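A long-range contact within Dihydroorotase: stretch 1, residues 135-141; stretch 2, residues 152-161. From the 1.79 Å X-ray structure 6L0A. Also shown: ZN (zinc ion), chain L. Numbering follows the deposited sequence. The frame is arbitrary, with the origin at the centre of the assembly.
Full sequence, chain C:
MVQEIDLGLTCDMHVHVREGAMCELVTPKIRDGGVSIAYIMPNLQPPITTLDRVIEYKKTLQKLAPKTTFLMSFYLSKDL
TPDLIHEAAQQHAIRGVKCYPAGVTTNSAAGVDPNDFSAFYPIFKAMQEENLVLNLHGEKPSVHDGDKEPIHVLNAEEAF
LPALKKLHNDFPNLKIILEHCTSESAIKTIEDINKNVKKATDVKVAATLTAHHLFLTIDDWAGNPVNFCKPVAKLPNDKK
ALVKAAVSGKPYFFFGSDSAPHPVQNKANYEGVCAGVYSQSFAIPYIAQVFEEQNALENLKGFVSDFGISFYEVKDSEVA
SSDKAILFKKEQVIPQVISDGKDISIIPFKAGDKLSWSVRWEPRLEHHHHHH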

# COMPACT_ATOMS: atom_id res chain seq x y z
N ASN C 135 17.46 -20.00 -4.96
CA ASN C 135 16.57 -19.14 -4.18
C ASN C 135 15.77 -18.27 -5.12
O ASN C 135 16.34 -17.55 -5.94
CB ASN C 135 17.38 -18.25 -3.24
CG ASN C 135 18.42 -19.02 -2.46
OD1 ASN C 135 19.59 -19.08 -2.86
ND2 ASN C 135 18.03 -19.58 -1.33
N LEU C 136 14.45 -18.29 -4.98
CA LEU C 136 13.57 -17.56 -5.88
C LEU C 136 12.86 -16.45 -5.10
O LEU C 136 12.20 -16.73 -4.10
CB LEU C 136 12.55 -18.50 -6.51
CG LEU C 136 13.12 -19.64 -7.35
CD1 LEU C 136 12.01 -20.56 -7.79
CD2 LEU C 136 13.89 -19.08 -8.55
N HIS C 137 13.00 -15.21 -5.56
CA HIS C 137 12.04 -14.17 -5.23
C HIS C 137 10.87 -14.39 -6.17
O HIS C 137 10.90 -13.99 -7.33
CB HIS C 137 12.64 -12.77 -5.40
CG HIS C 137 11.71 -11.68 -4.99
ND1 HIS C 137 12.01 -10.78 -3.98
CD2 HIS C 137 10.47 -11.35 -5.43
CE1 HIS C 137 11.00 -9.94 -3.83
NE2 HIS C 137 10.05 -10.26 -4.70
N GLY C 138 9.87 -15.12 -5.69
CA GLY C 138 8.81 -15.57 -6.57
C GLY C 138 7.71 -14.56 -6.82
O GLY C 138 6.61 -14.69 -6.27
N GLU C 139 7.98 -13.54 -7.64
CA GLU C 139 6.96 -12.59 -8.07
C GLU C 139 7.13 -12.34 -9.56
O GLU C 139 8.25 -12.11 -10.03
CB GLU C 139 7.09 -11.25 -7.33
CG GLU C 139 6.65 -11.28 -5.87
CD GLU C 139 6.50 -9.88 -5.32
OE1 GLU C 139 7.50 -9.30 -4.85
OE2 GLU C 139 5.37 -9.35 -5.36
N LYS C 140 6.02 -12.34 -10.30
CA LYS C 140 6.08 -11.90 -11.68
C LYS C 140 6.04 -10.37 -11.75
O LYS C 140 5.32 -9.74 -10.97
CB LYS C 140 4.92 -12.49 -12.48
CG LYS C 140 5.06 -13.97 -12.81
CD LYS C 140 4.55 -14.25 -14.23
CE LYS C 140 4.62 -15.73 -14.55
NZ LYS C 140 5.95 -16.26 -14.19
N PRO C 141 6.84 -9.76 -12.62
CA PRO C 141 6.74 -8.31 -12.83
C PRO C 141 5.34 -7.89 -13.23
O PRO C 141 4.58 -8.64 -13.86
CB PRO C 141 7.75 -8.04 -13.96
CG PRO C 141 8.76 -9.15 -13.83
CD PRO C 141 7.94 -10.36 -13.40
ZN ZN L . 12.90 -10.52 -1.80
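Stretch 2, residues 152-161: HVLNAEEAFL

Asn135 and Leu136 lie in a β-strand that begins earlier in the chain; beyond it the chain turns tightly at Gly138, where Glu139 N donates to His137 O at 3.0 Å, and is extended again at Glu139 and Lys140. Stretch 2 starts as a loop that leads into a helical segment continuing beyond Leu161. The two stretches come nearest, CA to CA, at Glu139 and Glu157, 4.4 Å apart, a spacing that leaves backbone to meet backbone. Their directions run counter to each other: Lys140 pairs with Ala156, while Leu136, earlier in its own stretch, meets Phe160 one turn later.

One direct hydrogen bond crosses between the stretches, from Lys140 N to Ala156 O, at 3.0 Å and nearly straight. The same carbonyl also receives a weak bond from Phe160 N within the helix, at 3.3 Å, so it serves both the helix and the crossing segment. Two CA-H...O contacts reinforce the close approach: Glu157 CA lies 3.3 Å from Gly138 O, and Glu139 CA lies 3.5 Å from Ala156 O.

Gly138 is the key to the packing. Its CA sits over one face of the Phe160 ring, 3.4 Å from the ring centroid and close to the ring normal, in a CH-pi contact. A CB built on this residue would fall 2.9 Å from Phe160 CD2, a clash, so the aromatic ring occupies room that a side chain would need. Phe160, with chi1 in the t well, points toward stretch 1, and its edge meets Leu136, with CE2 4.0 Å from Leu136 CD1.

At the other end, Ala156 points its CB toward stretch 1, 3.7 Å from Glu139 OE2. Lys140 CG lies 4.2 Å from Ala159 CB. Lys140 extends along the helix, bringing its CE to 3.4 Å from Ala159 O, and water 4 joins Lys140 NZ to that same carbonyl.

Water completes the polar side of the contact. Water 1 donates to Gly138 O at 2.6 Å and to Glu157 OE2 at 2.8 Å, bridging backbone and carboxylate. Water 3 accepts from Glu157 N at 3.1 Å and lies 2.9 Å from Glu139 OE2, linking the helix backbone to a buried acid. The other carboxylate oxygen, Glu139 OE1, accepts a 2.7 Å hydrogen bond from His137 NE2, while His137 ND1 binds the zinc ion at 2.4 Å. The rule to draw is economical: one backbone hydrogen bond accompanies the close approach, a glycine admits an aromatic face, and ordered waters serve polar groups that do not meet directly.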

# COMPACT_ATOMS: atom_id res chain seq x y z
N HIS C 152 -0.25 -7.47 -10.61
CA HIS C 152 -0.01 -6.33 -9.74
C HIS C 152 0.59 -6.85 -8.44
O HIS C 152 0.77 -8.06 -8.27
CB HIS C 152 -1.31 -5.55 -9.49
CG HIS C 152 -2.46 -6.44 -9.15
ND1 HIS C 152 -2.57 -7.07 -7.94
CD2 HIS C 152 -3.53 -6.84 -9.88
CE1 HIS C 152 -3.67 -7.81 -7.92
NE2 HIS C 152 -4.26 -7.69 -9.09
N VAL C 153 0.90 -5.94 -7.52
CA VAL C 153 1.65 -6.37 -6.33
C VAL C 153 0.87 -7.37 -5.49
O VAL C 153 1.46 -8.09 -4.69
CB VAL C 153 2.06 -5.16 -5.47
CG1 VAL C 153 3.10 -4.28 -6.20
CG2 VAL C 153 0.83 -4.34 -5.07
N LEU C 154 -0.45 -7.44 -5.64
CA LEU C 154 -1.19 -8.35 -4.78
C LEU C 154 -1.26 -9.78 -5.31
O LEU C 154 -1.36 -10.72 -4.52
CB LEU C 154 -2.62 -7.85 -4.56
CG LEU C 154 -2.77 -6.73 -3.55
CD1 LEU C 154 -4.22 -6.35 -3.58
CD2 LEU C 154 -2.33 -7.15 -2.15
N ASN C 155 -1.25 -9.97 -6.63
CA ASN C 155 -1.29 -11.32 -7.18
C ASN C 155 0.02 -11.74 -7.83
O ASN C 155 0.07 -12.81 -8.45
CB ASN C 155 -2.46 -11.48 -8.17
CG ASN C 155 -2.30 -10.67 -9.45
OD1 ASN C 155 -1.33 -9.93 -9.65
ND2 ASN C 155 -3.27 -10.83 -10.35
N ALA C 156 1.09 -10.93 -7.72
CA ALA C 156 2.33 -11.26 -8.45
C ALA C 156 2.98 -12.54 -7.94
O ALA C 156 3.61 -13.26 -8.72
CB ALA C 156 3.31 -10.09 -8.37
N GLU C 157 2.82 -12.85 -6.64
CA GLU C 157 3.34 -14.10 -6.09
C GLU C 157 2.54 -15.30 -6.58
O GLU C 157 3.11 -16.29 -7.05
CB GLU C 157 3.34 -14.03 -4.56
CG GLU C 157 3.78 -15.30 -3.91
CD GLU C 157 3.93 -15.14 -2.41
OE1 GLU C 157 3.22 -15.84 -1.67
OE2 GLU C 157 4.74 -14.31 -1.96
N GLU C 158 1.21 -15.23 -6.48
CA GLU C 158 0.36 -16.29 -7.02
C GLU C 158 0.65 -16.52 -8.50
O GLU C 158 0.71 -17.67 -8.96
CB GLU C 158 -1.10 -15.93 -6.81
CG GLU C 158 -2.09 -17.00 -7.22
CD GLU C 158 -3.51 -16.57 -6.91
OE1 GLU C 158 -4.22 -16.13 -7.84
OE2 GLU C 158 -3.91 -16.65 -5.73
N ALA C 159 0.86 -15.44 -9.26
CA ALA C 159 1.14 -15.56 -10.69
C ALA C 159 2.46 -16.28 -10.97
O ALA C 159 2.62 -16.85 -12.05
CB ALA C 159 1.17 -14.18 -11.34
N PHE C 160 3.39 -16.25 -10.01
CA PHE C 160 4.68 -16.92 -10.16
C PHE C 160 4.61 -18.42 -9.92
O PHE C 160 5.52 -19.15 -10.34
CB PHE C 160 5.68 -16.30 -9.17
CG PHE C 160 7.08 -16.82 -9.31
CD1 PHE C 160 7.98 -16.20 -10.19
CD2 PHE C 160 7.52 -17.91 -8.57
CE1 PHE C 160 9.28 -16.67 -10.32
CE2 PHE C 160 8.81 -18.39 -8.71
CZ PHE C 160 9.69 -17.76 -9.58
N LEU C 161 3.57 -18.90 -9.23
CA LEU C 161 3.56 -20.29 -8.80
C LEU C 161 3.67 -21.30 -9.95
O LEU C 161 4.38 -22.30 -9.78
CB LEU C 161 2.32 -20.55 -7.94
CG LEU C 161 2.30 -19.80 -6.60
CD1 LEU C 161 1.00 -20.08 -5.85
CD2 LEU C 161 3.50 -20.19 -5.75
O HOH W 1 6.81 -14.07 -3.77
O HOH W 2 4.16 -7.77 -3.81
O HOH W 3 2.84 -10.49 -4.68
O HOH W 4 4.43 -18.53 -13.27